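Local coordinates for protein motility-associated killing factor MakB (Vibrio cholerae serotype O1, PDB 6W1W) that probably acts as one component of a three-part cytotoxin related to alpha-pore-forming toxins, built largely of long helices, at residues A[70-73]-A[74-77]; A[120-123]-A[124-127]. All blocks are in the same frame, centred on the assembly; numbering follows the deposited sequence.

Interaction 1: residues A[70-73]-A[74-77]; sequences PKIF and AQII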
loop_
_atom_site.group_PDB
_atom_site.type_symbol
_atom_site.label_atom_id
_atom_site.label_comp_id
_atom_site.label_asym_id
_atom_site.label_seq_id
_atom_site.Cartn_x
_atom_site.Cartn_y
_atom_site.Cartn_z
ATOM N N PRO A 70 3.286 9.941 -4.386
ATOM C CA PRO A 70 4.051 10.830 -3.494
ATOM C C PRO A 70 3.409 12.195 -3.307
ATOM O O PRO A 70 3.660 12.846 -2.285
ATOM C CB PRO A 70 5.413 10.943 -4.190
ATOM C CG PRO A 70 5.115 10.694 -5.622
ATOM C CD PRO A 70 4.033 9.655 -5.626
ATOM N N LYS A 71 2.585 12.651 -4.253
ATOM C CA LYS A 71 1.917 13.938 -4.090
ATOM C C LYS A 71 0.783 13.845 -3.074
ATOM O O LYS A 71 0.661 14.698 -2.188
ATOM C CB LYS A 71 1.388 14.431 -5.437
ATOM C CG LYS A 71 2.449 14.962 -6.393
ATOM C CD LYS A 71 1.802 15.589 -7.626
ATOM C CE LYS A 71 2.819 16.331 -8.488
ATOM N NZ LYS A 71 3.793 15.413 -9.142
ATOM N N ILE A 72 -0.059 12.814 -3.193
ATOM C CA ILE A 72 -1.214 12.682 -2.307
ATOM C C ILE A 72 -0.766 12.374 -0.886
ATOM O O ILE A 72 -1.333 12.892 0.085
ATOM C CB ILE A 72 -2.177 11.606 -2.845
ATOM C CG1 ILE A 72 -2.781 12.041 -4.180
ATOM C CG2 ILE A 72 -3.282 11.319 -1.841
ATOM C CD1 ILE A 72 -3.692 13.242 -4.071
ATOM N N PHE A 73 0.260 11.532 -0.736
ATOM C CA PHE A 73 0.726 11.161 0.598
ATOM C C PHE A 73 1.289 12.367 1.339
ATOM O O PHE A 73 0.925 12.626 2.490
ATOM C CB PHE A 73 1.768 10.049 0.500
ATOM C CG PHE A 73 2.373 9.671 1.819
ATOM C CD1 PHE A 73 3.741 9.764 2.020
ATOM C CD2 PHE A 73 1.573 9.234 2.865
ATOM C CE1 PHE A 73 4.305 9.420 3.233
ATOM C CE2 PHE A 73 2.129 8.889 4.081
ATOM C CZ PHE A 73 3.499 8.982 4.265
ATOM N N ALA A 74 2.179 13.126 0.690
ATOM C CA ALA A 74 2.665 14.366 1.288
ATOM C C ALA A 74 1.532 15.354 1.525
ATOM O O ALA A 74 1.630 16.212 2.411
ATOM C CB ALA A 74 3.736 14.996 0.399
ATOM N N GLN A 75 0.456 15.258 0.744
ATOM C CA GLN A 75 -0.667 16.171 0.927
ATOM C C GLN A 75 -1.453 15.842 2.190
ATOM O O GLN A 75 -1.946 16.748 2.869
ATOM C CB GLN A 75 -1.565 16.125 -0.311
ATOM C CG GLN A 75 -2.929 16.791 -0.188
ATOM C CD GLN A 75 -3.745 16.658 -1.465
ATOM O OE1 GLN A 75 -3.225 16.840 -2.567
ATOM N NE2 GLN A 75 -5.020 16.312 -1.322
ATOM N N ILE A 76 -1.563 14.557 2.535
ATOM C CA ILE A 76 -2.259 14.161 3.754
ATOM C C ILE A 76 -1.341 14.226 4.975
ATOM O O ILE A 76 -1.799 14.549 6.077
ATOM C CB ILE A 76 -2.862 12.758 3.564
ATOM C CG1 ILE A 76 -4.094 12.845 2.654
ATOM C CG2 ILE A 76 -3.220 12.137 4.898
ATOM C CD1 ILE A 76 -4.743 11.520 2.364
ATOM N N ILE A 77 -0.049 13.943 4.799
ATOM C CA ILE A 77 0.921 14.168 5.869
ATOM C C ILE A 77 0.868 15.621 6.319
ATOM O O ILE A 77 0.633 15.921 7.495
ATOM C CB ILE A 77 2.338 13.783 5.405
ATOM C CG1 ILE A 77 2.483 12.264 5.265
ATOM C CG2 ILE A 77 3.394 14.357 6.356
ATOM C CD1 ILE A 77 2.770 11.544 6.553
#
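F73 and I77, one helical turn apart, meet through a CH-pi contact near the start of helix 69-90. From CB outward, F73 first passes the backbone, where CB merely borders the A74 amide to which bonding ties it. CG stands anti to the backbone N (chi1 176°), which lays the ring along the helix beside I77. There I77 CG1 sits 3.7 Å from the F73 ring centroid and 18° off the ring normal, so it lies over one face, displaced toward the rim; the nearest ring atoms include F73 CE2, 3.6 Å from I77 CG1. The far end of the ring closes the contact, with F73 CZ 3.5 Å from I77 CD1. The same two residues are joined through the backbone, I77 N donating to F73 O at 2.8 Å with an N-H...O angle of 170°, the straightest i to i+4 bond of this turn. The bond from A74 N to P70 O, 3.3 Å long, is weak by comparison. On another flank, I72 and Q75 extend alongside one another, I72 CD1 3.9 Å from Q75 OE1. The helix is surrounded on several sides: I72 and Q75 touch helix 100-151, I76 packs on L280 and L283 of helix 276-302, I77 reaches V330 and I333 of helix 316-333, and the F73 ring meets that of F23, from helix 9-35, at an oblique angle.

Interaction 2: residues A[120-123]-A[124-127]; sequences LTNE and AQQV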
loop_
_atom_site.group_PDB
_atom_site.type_symbol
_atom_site.label_atom_id
_atom_site.label_comp_id
_atom_site.label_asym_id
_atom_site.label_seq_id
_atom_site.Cartn_x
_atom_site.Cartn_y
_atom_site.Cartn_z
ATOM N N LEU A 120 -9.798 18.155 -0.012
ATOM C CA LEU A 120 -8.661 17.496 -0.647
ATOM C C LEU A 120 -8.511 16.040 -0.219
ATOM O O LEU A 120 -7.785 15.286 -0.877
ATOM C CB LEU A 120 -7.376 18.274 -0.351
ATOM C CG LEU A 120 -7.022 19.440 -1.282
ATOM C CD1 LEU A 120 -6.952 18.975 -2.737
ATOM C CD2 LEU A 120 -7.993 20.608 -1.126
ATOM N N THR A 121 -9.176 15.625 0.861
ATOM C CA THR A 121 -9.200 14.210 1.219
ATOM C C THR A 121 -10.170 13.439 0.332
ATOM O O THR A 121 -9.823 12.387 -0.215
ATOM C CB THR A 121 -9.577 14.028 2.693
ATOM O OG1 THR A 121 -8.514 14.500 3.529
ATOM C CG2 THR A 121 -9.842 12.562 3.003
ATOM N N ASN A 122 -11.393 13.955 0.175
ATOM C CA ASN A 122 -12.382 13.273 -0.655
ATOM C C ASN A 122 -11.968 13.240 -2.120
ATOM O O ASN A 122 -12.364 12.325 -2.852
ATOM C CB ASN A 122 -13.746 13.942 -0.505
ATOM C CG ASN A 122 -14.351 13.716 0.864
ATOM O OD1 ASN A 122 -14.071 12.707 1.516
ATOM N ND2 ASN A 122 -15.183 14.652 1.310
ATOM N N GLU A 123 -11.186 14.222 -2.568
ATOM C CA GLU A 123 -10.630 14.155 -3.915
ATOM C C GLU A 123 -9.497 13.142 -4.001
ATOM O O GLU A 123 -9.292 12.532 -5.056
ATOM C CB GLU A 123 -10.145 15.534 -4.364
ATOM C CG GLU A 123 -11.268 16.540 -4.574
ATOM C CD GLU A 123 -10.788 17.832 -5.208
ATOM O OE1 GLU A 123 -9.568 17.968 -5.448
ATOM O OE2 GLU A 123 -11.637 18.710 -5.467
ATOM N N ALA A 124 -8.760 12.941 -2.910
ATOM C CA ALA A 124 -7.728 11.912 -2.914
ATOM C C ALA A 124 -8.332 10.518 -2.988
ATOM O O ALA A 124 -7.701 9.598 -3.519
ATOM C CB ALA A 124 -6.847 12.032 -1.672
ATOM N N GLN A 125 -9.544 10.341 -2.458
ATOM C CA GLN A 125 -10.171 9.027 -2.498
ATOM C C GLN A 125 -10.611 8.661 -3.909
ATOM O O GLN A 125 -10.647 7.475 -4.255
ATOM C CB GLN A 125 -11.367 8.983 -1.546
ATOM C CG GLN A 125 -11.964 7.598 -1.346
ATOM C CD GLN A 125 -13.188 7.613 -0.452
ATOM O OE1 GLN A 125 -13.790 6.571 -0.186
ATOM N NE2 GLN A 125 -13.566 8.798 0.018
ATOM N N GLN A 126 -10.949 9.655 -4.734
ATOM C CA GLN A 126 -11.415 9.359 -6.083
ATOM C C GLN A 126 -10.263 9.001 -7.010
ATOM O O GLN A 126 -10.466 8.275 -7.988
ATOM C CB GLN A 126 -12.194 10.549 -6.636
ATOM C CG GLN A 126 -13.427 10.918 -5.828
ATOM C CD GLN A 126 -13.927 12.309 -6.150
ATOM O OE1 GLN A 126 -15.019 12.706 -5.739
ATOM N NE2 GLN A 126 -13.123 13.062 -6.888
ATOM N N VAL A 127 -9.057 9.495 -6.725
ATOM C CA VAL A 127 -7.905 9.142 -7.546
ATOM C C VAL A 127 -7.589 7.658 -7.407
ATOM O O VAL A 127 -7.282 6.982 -8.395
ATOM C CB VAL A 127 -6.696 10.018 -7.176
ATOM C CG1 VAL A 127 -5.529 9.713 -8.101
ATOM C CG2 VAL A 127 -7.067 11.490 -7.251
#
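A124 and T121 meet on the buried flank of an alpha-helical turn within the long helix 100-151, part of the elongated helical bundle of this toxin component. Both residues are buried, and neighbouring helices close over them: the A124 methyl group, whose CB lies 3.3 Å from T121 O, touches I72 of helix 69-90. Q125 N donates to T121 O at 3.0 Å with the donor tilted 15° from the carbonyl plane. The bond from A124 N to L120 O is longer, at 3.3 Å, and more tilted, the donor standing 51° out of that carbonyl plane. T121 and Q125 both face helix 276-302, T121 touching S284 and W287, Q125 touching L280 and P281; the T121 hydroxyl is hydrogen-bonded to N117 O in the preceding turn. The other flank, with exposed E123 and Q126, is looser. Both amides that turn to E123 O do so weakly, Q126 N at 3.3 Å and V127 N at 3.5 Å. Q126 is extended beyond CG, and its first torsion (chi1 -60°) sets CG beside its own backbone N, bringing the start of the chain back over the preceding turn, with CG 3.5 Å from N122 O. V127 approaches E123 by a single branch: its CG2 methyl, anti to the carbonyl carbon, rests 3.3 Å from E123 O.

In the fold
From the N terminus, the chain runs through helices 9-35 and 46-66 before reaching interaction 1, near the start of helix 69-90. Interaction 2 follows in helix 100-151, the next helix along. Each contact joins adjacent four-residue segments with nothing between them, so neither closes a loop; the two are in series, neither nested nor crossing. They meet in space, their centres about 11 Å apart: I72 CG2 lies 3.6 Å from A124 CB, and Q75 NE2 lies 3.0 Å from L120 O. Both also border helix 276-302, at L280 in each case, while interaction 1 also extends to helix 316-333, through I77, linking early and late parts of the bundle.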